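Local coordinates for nitrate transport protein (PDB 3HN0) that probably serves as the substrate-binding component of an ABC transporter, perhaps one for nitrate or a related small solute, at residues 89-94 with 143-148; 97-102 with 123-128; 67-72 with 273-278. One frame throughout, in Å; residues are numbered along the deposited sequence.

Contact 1 (89-94 with 143-148)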
loop_
_atom_site.group_PDB
_atom_site.type_symbol
_atom_site.label_atom_id
_atom_site.label_comp_id
_atom_site.label_asym_id
_atom_site.label_seq_id
_atom_site.Cartn_x
_atom_site.Cartn_y
_atom_site.Cartn_z
ATOM N N VAL A 89 -6.564 -5.833 -17.671
ATOM C CA VAL A 89 -6.388 -5.229 -18.980
ATOM C C VAL A 89 -7.696 -5.326 -19.771
ATOM O O VAL A 89 -8.449 -6.281 -19.625
ATOM C CB VAL A 89 -5.237 -5.898 -19.770
ATOM C CG1 VAL A 89 -3.911 -5.678 -19.055
ATOM C CG2 VAL A 89 -5.476 -7.443 -19.981
ATOM N N GLU A 90 -7.948 -4.319 -20.586
ATOM C CA GLU A 90 -9.148 -4.275 -21.395
ATOM C C GLU A 90 -8.809 -3.688 -22.753
ATOM O O GLU A 90 -7.945 -2.802 -22.864
ATOM C CB GLU A 90 -10.267 -3.468 -20.693
ATOM C CG GLU A 90 -10.420 -3.760 -19.198
ATOM C CD GLU A 90 -11.660 -3.131 -18.571
ATOM O OE1 GLU A 90 -12.782 -3.403 -19.068
ATOM O OE2 GLU A 90 -11.517 -2.392 -17.562
ATOM N N LYS A 91 -9.497 -4.193 -23.769
ATOM C CA LYS A 91 -9.413 -3.654 -25.114
ATOM C C LYS A 91 -10.483 -2.608 -25.302
ATOM O O LYS A 91 -11.555 -2.712 -24.714
ATOM C CB LYS A 91 -9.627 -4.752 -26.145
ATOM C CG LYS A 91 -8.419 -5.597 -26.330
ATOM C CD LYS A 91 -8.585 -6.687 -27.381
ATOM C CE LYS A 91 -8.771 -6.131 -28.796
ATOM N NZ LYS A 91 -7.851 -6.742 -29.790
ATOM N N THR A 92 -10.157 -1.604 -26.122
ATOM C CA THR A 92 -11.110 -0.609 -26.623
ATOM C C THR A 92 -11.162 -0.717 -28.150
ATOM O O THR A 92 -10.119 -0.602 -28.808
ATOM C CB THR A 92 -10.674 0.829 -26.266
ATOM O OG1 THR A 92 -10.279 0.860 -24.894
ATOM C CG2 THR A 92 -11.817 1.836 -26.506
ATOM N N PRO A 93 -12.359 -0.958 -28.715
ATOM C CA PRO A 93 -13.642 -1.142 -28.036
ATOM C C PRO A 93 -13.775 -2.492 -27.354
ATOM O O PRO A 93 -13.075 -3.461 -27.704
ATOM C CB PRO A 93 -14.671 -1.029 -29.175
ATOM C CG PRO A 93 -13.918 -1.429 -30.403
ATOM C CD PRO A 93 -12.518 -0.916 -30.186
ATOM N N LEU A 94 -14.681 -2.542 -26.383
ATOM C CA LEU A 94 -14.988 -3.769 -25.679
ATOM C C LEU A 94 -16.109 -4.499 -26.417
ATOM O O LEU A 94 -17.278 -4.102 -26.363
ATOM C CB LEU A 94 -15.399 -3.456 -24.247
ATOM C CG LEU A 94 -15.613 -4.685 -23.372
ATOM C CD1 LEU A 94 -14.269 -5.218 -22.901
ATOM C CD2 LEU A 94 -16.523 -4.339 -22.202
ATOM N N LYS A 143 -10.163 -13.506 -29.033
ATOM C CA LYS A 143 -11.156 -14.178 -28.203
ATOM C C LYS A 143 -11.372 -13.400 -26.893
ATOM O O LYS A 143 -12.476 -13.363 -26.375
ATOM C CB LYS A 143 -10.664 -15.598 -27.878
ATOM C CG LYS A 143 -11.622 -16.490 -27.054
ATOM C CD LYS A 143 -12.856 -16.878 -27.834
ATOM C CE LYS A 143 -13.584 -18.065 -27.200
ATOM N NZ LYS A 143 -14.509 -18.726 -28.148
ATOM N N VAL A 144 -10.312 -12.784 -26.377
ATOM C CA VAL A 144 -10.316 -12.187 -25.042
ATOM C C VAL A 144 -10.194 -10.661 -25.138
ATOM O O VAL A 144 -9.215 -10.148 -25.677
ATOM C CB VAL A 144 -9.160 -12.765 -24.226
ATOM C CG1 VAL A 144 -9.057 -12.067 -22.813
ATOM C CG2 VAL A 144 -9.278 -14.283 -24.086
ATOM N N ASN A 145 -11.172 -9.930 -24.601
ATOM C CA ASN A 145 -11.163 -8.473 -24.582
ATOM C C ASN A 145 -10.934 -7.914 -23.172
ATOM O O ASN A 145 -10.759 -6.728 -22.992
ATOM C CB ASN A 145 -12.499 -7.948 -25.135
ATOM C CG ASN A 145 -12.738 -8.367 -26.592
ATOM O OD1 ASN A 145 -11.818 -8.352 -27.414
ATOM N ND2 ASN A 145 -13.965 -8.737 -26.906
ATOM N N ARG A 146 -10.985 -8.768 -22.170
ATOM C CA ARG A 146 -10.798 -8.296 -20.806
ATOM C C ARG A 146 -10.218 -9.469 -20.045
ATOM O O ARG A 146 -10.706 -10.590 -20.194
ATOM C CB ARG A 146 -12.166 -7.799 -20.311
ATOM C CG ARG A 146 -12.394 -7.580 -18.856
ATOM C CD ARG A 146 -13.901 -7.220 -18.624
ATOM N NE ARG A 146 -14.173 -5.814 -18.874
ATOM C CZ ARG A 146 -15.392 -5.278 -18.958
ATOM N NH1 ARG A 146 -16.475 -6.027 -18.835
ATOM N NH2 ARG A 146 -15.528 -3.978 -19.162
ATOM N N ALA A 147 -9.143 -9.206 -19.282
ATOM C CA ALA A 147 -8.427 -10.247 -18.603
ATOM C C ALA A 147 -7.604 -9.706 -17.458
ATOM O O ALA A 147 -7.415 -8.503 -17.318
ATOM C CB ALA A 147 -7.508 -10.994 -19.614
ATOM N N VAL A 148 -7.165 -10.641 -16.629
ATOM C CA VAL A 148 -6.161 -10.350 -15.633
ATOM C C VAL A 148 -4.864 -11.048 -16.001
ATOM O O VAL A 148 -4.870 -12.194 -16.445
ATOM C CB VAL A 148 -6.601 -10.734 -14.216
ATOM C CG1 VAL A 148 -7.682 -9.767 -13.710
ATOM C CG2 VAL A 148 -7.028 -12.165 -14.161
#

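Contact 2 (97-102 with 123-128)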
loop_
_atom_site.group_PDB
_atom_site.type_symbol
_atom_site.label_atom_id
_atom_site.label_comp_id
_atom_site.label_asym_id
_atom_site.label_seq_id
_atom_site.Cartn_x
_atom_site.Cartn_y
_atom_site.Cartn_z
ATOM N N PRO A 97 -17.746 -9.112 -23.338
ATOM C CA PRO A 97 -17.172 -8.545 -22.139
ATOM C C PRO A 97 -16.774 -9.516 -21.016
ATOM O O PRO A 97 -16.536 -9.059 -19.897
ATOM C CB PRO A 97 -18.317 -7.657 -21.637
ATOM C CG PRO A 97 -19.520 -8.472 -21.918
ATOM C CD PRO A 97 -19.215 -9.231 -23.209
ATOM N N ALA A 98 -16.685 -10.818 -21.280
ATOM C CA ALA A 98 -16.267 -11.741 -20.231
ATOM C C ALA A 98 -14.851 -11.387 -19.781
ATOM O O ALA A 98 -14.007 -11.031 -20.616
ATOM C CB ALA A 98 -16.308 -13.172 -20.707
ATOM N N LEU A 99 -14.620 -11.478 -18.465
ATOM C CA LEU A 99 -13.311 -11.285 -17.901
ATOM C C LEU A 99 -12.647 -12.630 -17.754
ATOM O O LEU A 99 -13.116 -13.496 -17.011
ATOM C CB LEU A 99 -13.394 -10.570 -16.540
ATOM C CG LEU A 99 -12.129 -10.433 -15.696
ATOM C CD1 LEU A 99 -11.075 -9.749 -16.481
ATOM C CD2 LEU A 99 -12.481 -9.652 -14.395
ATOM N N TYR A 100 -11.560 -12.822 -18.481
ATOM C CA TYR A 100 -10.879 -14.093 -18.465
ATOM C C TYR A 100 -9.857 -14.113 -17.361
ATOM O O TYR A 100 -9.015 -13.208 -17.273
ATOM C CB TYR A 100 -10.205 -14.372 -19.799
ATOM C CG TYR A 100 -11.163 -14.805 -20.866
ATOM C CD1 TYR A 100 -11.985 -13.893 -21.492
ATOM C CD2 TYR A 100 -11.264 -16.151 -21.239
ATOM C CE1 TYR A 100 -12.910 -14.311 -22.499
ATOM C CE2 TYR A 100 -12.130 -16.560 -22.229
ATOM C CZ TYR A 100 -12.947 -15.642 -22.849
ATOM O OH TYR A 100 -13.829 -16.063 -23.828
ATOM N N VAL A 101 -9.905 -15.189 -16.567
ATOM C CA VAL A 101 -9.094 -15.354 -15.380
ATOM C C VAL A 101 -8.369 -16.700 -15.433
ATOM O O VAL A 101 -8.982 -17.737 -15.685
ATOM C CB VAL A 101 -10.027 -15.302 -14.106
ATOM C CG1 VAL A 101 -9.224 -15.488 -12.855
ATOM C CG2 VAL A 101 -10.827 -13.992 -14.076
ATOM N N PHE A 102 -7.065 -16.673 -15.221
ATOM C CA PHE A 102 -6.281 -17.881 -15.148
ATOM C C PHE A 102 -6.231 -18.369 -13.663
ATOM O O PHE A 102 -6.646 -17.671 -12.750
ATOM C CB PHE A 102 -4.885 -17.646 -15.725
ATOM C CG PHE A 102 -4.048 -16.681 -14.923
ATOM C CD1 PHE A 102 -4.146 -15.289 -15.138
ATOM C CD2 PHE A 102 -3.161 -17.140 -13.960
ATOM C CE1 PHE A 102 -3.392 -14.396 -14.383
ATOM C CE2 PHE A 102 -2.382 -16.242 -13.225
ATOM C CZ PHE A 102 -2.522 -14.865 -13.419
ATOM N N TYR A 123 -18.481 -8.372 -13.748
ATOM C CA TYR A 123 -18.168 -8.913 -15.049
ATOM C C TYR A 123 -18.242 -10.435 -14.989
ATOM O O TYR A 123 -17.771 -11.032 -14.011
ATOM C CB TYR A 123 -16.758 -8.520 -15.491
ATOM C CG TYR A 123 -16.476 -7.044 -15.497
ATOM C CD1 TYR A 123 -17.429 -6.123 -15.931
ATOM C CD2 TYR A 123 -15.247 -6.569 -15.090
ATOM C CE1 TYR A 123 -17.149 -4.763 -15.939
ATOM C CE2 TYR A 123 -14.947 -5.233 -15.102
ATOM C CZ TYR A 123 -15.904 -4.326 -15.521
ATOM O OH TYR A 123 -15.605 -2.994 -15.514
ATOM N N PRO A 124 -18.783 -11.059 -16.043
ATOM C CA PRO A 124 -18.822 -12.522 -16.073
ATOM C C PRO A 124 -17.408 -13.083 -16.134
ATOM O O PRO A 124 -16.619 -12.647 -16.967
ATOM C CB PRO A 124 -19.566 -12.837 -17.373
ATOM C CG PRO A 124 -19.977 -11.499 -17.970
ATOM C CD PRO A 124 -19.119 -10.469 -17.351
ATOM N N LEU A 125 -17.091 -14.021 -15.249
ATOM C CA LEU A 125 -15.757 -14.630 -15.215
ATOM C C LEU A 125 -15.687 -15.821 -16.164
ATOM O O LEU A 125 -16.589 -16.627 -16.214
ATOM C CB LEU A 125 -15.383 -15.021 -13.795
ATOM C CG LEU A 125 -15.356 -13.827 -12.834
ATOM C CD1 LEU A 125 -15.137 -14.292 -11.385
ATOM C CD2 LEU A 125 -14.282 -12.820 -13.256
ATOM N N ASN A 126 -14.636 -15.903 -16.959
ATOM C CA ASN A 126 -14.457 -17.020 -17.839
ATOM C C ASN A 126 -13.140 -17.706 -17.549
ATOM O O ASN A 126 -12.081 -17.094 -17.613
ATOM C CB ASN A 126 -14.527 -16.543 -19.277
ATOM C CG ASN A 126 -14.623 -17.687 -20.274
ATOM O OD1 ASN A 126 -13.930 -18.717 -20.156
ATOM N ND2 ASN A 126 -15.474 -17.503 -21.280
ATOM N N TYR A 127 -13.233 -19.000 -17.237
ATOM C CA TYR A 127 -12.106 -19.802 -16.806
ATOM C C TYR A 127 -11.670 -20.771 -17.914
ATOM O O TYR A 127 -10.967 -21.750 -17.660
ATOM C CB TYR A 127 -12.485 -20.568 -15.533
ATOM C CG TYR A 127 -12.794 -19.704 -14.334
ATOM C CD1 TYR A 127 -11.790 -18.955 -13.709
ATOM C CD2 TYR A 127 -14.096 -19.616 -13.820
ATOM C CE1 TYR A 127 -12.079 -18.138 -12.589
ATOM C CE2 TYR A 127 -14.387 -18.836 -12.722
ATOM C CZ TYR A 127 -13.373 -18.089 -12.105
ATOM O OH TYR A 127 -13.708 -17.361 -10.994
ATOM N N ALA A 128 -12.011 -20.435 -19.145
ATOM C CA ALA A 128 -11.630 -21.226 -20.319
ATOM C C ALA A 128 -10.117 -21.431 -20.420
ATOM O O ALA A 128 -9.676 -22.466 -20.897
ATOM C CB ALA A 128 -12.190 -20.585 -21.604
#

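Contact 3 (67-72 with 273-278)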
loop_
_atom_site.group_PDB
_atom_site.type_symbol
_atom_site.label_atom_id
_atom_site.label_comp_id
_atom_site.label_asym_id
_atom_site.label_seq_id
_atom_site.Cartn_x
_atom_site.Cartn_y
_atom_site.Cartn_z
ATOM N N ASN A 67 -0.456 -23.478 3.409
ATOM C CA ASN A 67 -0.957 -24.843 3.370
ATOM C C ASN A 67 0.112 -25.833 3.798
ATOM O O ASN A 67 -0.091 -26.635 4.692
ATOM C CB ASN A 67 -1.439 -25.183 1.955
ATOM C CG ASN A 67 -2.147 -26.524 1.921
ATOM O OD1 ASN A 67 -3.012 -26.786 2.737
ATOM N ND2 ASN A 67 -1.761 -27.381 0.996
ATOM N N LEU A 68 1.297 -25.752 3.210
ATOM C CA LEU A 68 2.392 -26.630 3.625
ATOM C C LEU A 68 2.703 -26.532 5.124
ATOM O O LEU A 68 2.891 -27.556 5.806
ATOM C CB LEU A 68 3.665 -26.308 2.843
ATOM C CG LEU A 68 3.660 -26.638 1.358
ATOM C CD1 LEU A 68 5.022 -26.163 0.748
ATOM C CD2 LEU A 68 3.441 -28.083 1.146
ATOM N N TYR A 69 2.768 -25.309 5.638
ATOM C CA TYR A 69 2.984 -25.103 7.054
ATOM C C TYR A 69 1.862 -25.748 7.892
ATOM O O TYR A 69 2.147 -26.459 8.893
ATOM C CB TYR A 69 3.153 -23.619 7.402
ATOM C CG TYR A 69 3.333 -23.411 8.888
ATOM C CD1 TYR A 69 4.600 -23.488 9.446
ATOM C CD2 TYR A 69 2.240 -23.155 9.737
ATOM C CE1 TYR A 69 4.791 -23.360 10.817
ATOM C CE2 TYR A 69 2.413 -23.004 11.126
ATOM C CZ TYR A 69 3.695 -23.113 11.662
ATOM O OH TYR A 69 3.937 -22.999 13.010
ATOM N N ASN A 70 0.608 -25.510 7.512
ATOM C CA ASN A 70 -0.532 -26.065 8.238
ATOM C C ASN A 70 -0.565 -27.604 8.213
ATOM O O ASN A 70 -1.085 -28.243 9.135
ATOM C CB ASN A 70 -1.850 -25.469 7.718
ATOM C CG ASN A 70 -2.082 -24.098 8.253
ATOM O OD1 ASN A 70 -1.534 -23.763 9.284
ATOM N ND2 ASN A 70 -2.891 -23.288 7.569
ATOM N N LYS A 71 -0.015 -28.168 7.154
ATOM C CA LYS A 71 0.028 -29.618 6.972
ATOM C C LYS A 71 1.198 -30.298 7.668
ATOM O O LYS A 71 1.261 -31.512 7.688
ATOM C CB LYS A 71 -0.022 -29.947 5.480
ATOM C CG LYS A 71 -1.437 -29.653 4.969
ATOM C CD LYS A 71 -1.840 -30.188 3.636
ATOM C CE LYS A 71 -3.403 -30.319 3.559
ATOM N NZ LYS A 71 -4.228 -29.062 3.939
ATOM N N GLY A 72 2.099 -29.519 8.253
ATOM C CA GLY A 72 3.193 -30.041 9.104
ATOM C C GLY A 72 4.547 -30.067 8.426
ATOM O O GLY A 72 5.518 -30.571 8.999
ATOM N N LEU A 273 -5.803 -20.176 9.425
ATOM C CA LEU A 273 -4.666 -19.263 9.347
ATOM C C LEU A 273 -3.502 -19.915 10.075
ATOM O O LEU A 273 -3.690 -20.482 11.153
ATOM C CB LEU A 273 -4.975 -17.933 10.029
ATOM C CG LEU A 273 -6.035 -17.057 9.392
ATOM C CD1 LEU A 273 -6.319 -15.917 10.370
ATOM C CD2 LEU A 273 -5.559 -16.520 8.018
ATOM N N PRO A 274 -2.282 -19.845 9.500
ATOM C CA PRO A 274 -1.108 -20.407 10.185
ATOM C C PRO A 274 -0.919 -19.770 11.575
ATOM O O PRO A 274 -1.189 -18.565 11.743
ATOM C CB PRO A 274 0.027 -20.029 9.281
ATOM C CG PRO A 274 -0.610 -19.891 7.913
ATOM C CD PRO A 274 -1.946 -19.292 8.174
ATOM N N ASP A 275 -0.482 -20.568 12.541
ATOM C CA ASP A 275 -0.166 -20.065 13.873
ATOM C C ASP A 275 1.153 -19.291 13.912
ATOM O O ASP A 275 1.797 -19.040 12.876
ATOM C CB ASP A 275 -0.160 -21.217 14.894
ATOM C CG ASP A 275 0.905 -22.247 14.636
ATOM O OD1 ASP A 275 1.992 -21.914 14.126
ATOM O OD2 ASP A 275 0.675 -23.425 14.977
ATOM N N ALA A 276 1.581 -18.912 15.114
ATOM C CA ALA A 276 2.690 -17.953 15.236
ATOM C C ALA A 276 4.037 -18.540 14.760
ATOM O O ALA A 276 4.885 -17.794 14.330
ATOM C CB ALA A 276 2.810 -17.402 16.658
ATOM N N GLY A 277 4.185 -19.862 14.764
ATOM C CA GLY A 277 5.431 -20.500 14.303
ATOM C C GLY A 277 5.730 -20.372 12.792
ATOM O O GLY A 277 6.819 -20.713 12.338
ATOM N N PHE A 278 4.746 -19.905 12.026
ATOM C CA PHE A 278 4.917 -19.697 10.579
ATOM C C PHE A 278 5.983 -18.648 10.293
ATOM O O PHE A 278 6.714 -18.744 9.277
ATOM C CB PHE A 278 3.584 -19.258 9.992
ATOM C CG PHE A 278 3.548 -19.123 8.503
ATOM C CD1 PHE A 278 3.986 -20.134 7.675
ATOM C CD2 PHE A 278 2.927 -18.000 7.924
ATOM C CE1 PHE A 278 3.839 -20.015 6.298
ATOM C CE2 PHE A 278 2.819 -17.896 6.531
ATOM C CZ PHE A 278 3.242 -18.883 5.751
HETATM O O HOH W 1 -0.835 -23.460 11.972
#

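Contact 1 (89-94 with 143-148)
Arg146 holds CG anti to its backbone N (chi1 164°), and Glu90 holds CG anti to its carbonyl carbon (chi1 -43°); from these starts the two chains run side by side, pointing the same way, on one face of an antiparallel strand pair. In the Glu90 conformer described, one of two modelled, Arg146 grips it side-on, NE and NH2 both donating to OE1. NE lies 2.8 Å from Glu90 OE1, approaching from above the carboxylate plane, whereas NH2 meets the oxygen nearly along its C-O axis. Carboxylate and guanidinium are turned 62° apart, although OE1 stays in the guanidinium plane. Thr167 takes the other carboxylate oxygen, and Pro97 O accepts from Arg146 NH1. Leu94 crosses Arg146 at about a right angle, laying CD2 over one guanidinium face, 3.2 Å from NH2. An alanine in place of Arg146 would probably leave the carboxylate of Glu90 without its positive mate and open a gap beside Leu94 CD2.

Behind this pair the backbones are tied at three points. Val89 and Ala147 form a hydrogen-bonded pair, with Val89 N 2.8 Å from Ala147 O and Ala147 N 3.0 Å from Val89 O; Lys91 N reaches Asn145 O at 2.9 Å. Lys91 CD rests 3.6 Å from OD1 of Asn145, whose ND2 bonds to Glu96 O, while the Lys91 ammonium forms a salt bridge with Asp161. Val89 CG2 and Ala147 CB approach to 4.1 Å, both residues packing against Ile139 of helix 132-141. The arrangement is that of neighbouring antiparallel strands, 146-149 beside 87-90, with the backbones of Arg146 and Val148 bonded on to Tyr100 of strand 99-100, in what is probably the second lobe of a bilobal solute-binding protein.

Contact 2 (97-102 with 123-128)
Leu99 and Tyr100 pair in parallel with Leu125 and Asn126 through three backbone hydrogen bonds, Leu99 N to Pro124 O, Asn126 N to Leu99 O (both 2.8 Å) and Val101 N to Asn126 O (3.1 Å). On one face the amide of Asn126 lies flat against the ring of Tyr100, the two planes only 18° apart and both side chains pointing the same way. Asn126 CG stands anti to its backbone N (chi1 -169°), and CB makes a CH-pi contact over the ring centre, 3.8 Å from the Tyr100 centroid. The amide carbon comes closer still, with Asn126 CG 3.4 Å from Tyr100 CE2. An Asx turn fixes the rotation of the amide: Asn126 OD1 accepts from Ala128 N at 2.8 Å, in the carbonyl plane. Ala128 CB then sits at the edge of the same ring.

The leucines occupy the other face. Leu125 CD2 is shared, 3.8 Å from Leu99 CD2 and 3.7 Å from Val101 CG2, while Thr112 and Arg113 of helix 107-119 approach from the same unit. Val101 also lies alongside the ring of Tyr127, whose hydroxyl bonds to Asp109 at the start of that helix. Leu99 CB meets Tyr123 CB at the opposite end of the pairing.

The strands and helix 107-119 make up a beta-alpha-beta unit. Its two strands are joined without any charged pair between them: main-chain bonds set their register, while the amide-on-ring stack and the aliphatic cluster depend on shape and dispersion, the amide oxygen of Asn126 being engaged within its own turn.

Contact 3 (67-72 with 273-278)
Asp275 OD1 is gripped by two groups, the hydroxyl of Tyr69 and the backbone N of Gly277. The Tyr69 OH to Asp275 OD1 distance of 2.5 Å is very short, and its exact value should be read with caution. Gly277 N lies 3.1 Å from Asp275 OD1 and approaches from above the carboxylate plane, making an Asx turn. Asp275 places CG between its backbone N and carbonyl carbon (chi1 64°), from where OD1 meets both donors. The carboxylate stands almost perpendicular to the phenol ring, at 83°. A phosphate ion, probably from the crystallisation liquor, lies near its other oxygen; a negative group there would probably raise the pKa of the carboxylate.

Tyr69 carries most of the remaining contact. Phe278 lays CB over the face of its ring, 4.0 Å from the Tyr69 centroid and close to the normal, while Phe278 CD1 comes within 3.6 Å of Tyr69 CG. The two rings are set obliquely, their planes 56° apart. Pro274 CB touches Tyr69 CD2 at 3.9 Å. Packing is close at the hydroxyl too: Gly277 CA is 3.2 Å from Tyr69 OH, and a CB on that residue would collide with the oxygen.

Beside the ring, a water donates to Asn70 OD1 at 2.8 Å and accepts from Asp275 N, bridging the segments; Asn70 ND2 instead bonds to Val269 O. Here the C-terminal tail docks its Asx turn and following 3-10 turn against the last turn of helix 62-70, which closes at Gly72 in a Schellman motif.

In the fold
From the N terminus, the chain first reaches 67-72, at the end of helix 62-70, whose partner 273-278 comes some 200 residues later in the C-terminal tail. Contact 3 thus closes the widest loop, and the other two nest within it without crossing. Contact 1 closes the loop from 89-94 to 143-148, and contact 2 lies inside that again, joining 97-102 to 123-128. The inner pair touch: Arg146 O probably bonds to Tyr100 N, so strand 146-149 links 87-90 to strand 99-100. Contact 3 lies on the opposite side of the chain's centre from contact 1, their centres about 38 Å apart, where the tail meets the region of the seven-stranded mixed sheet.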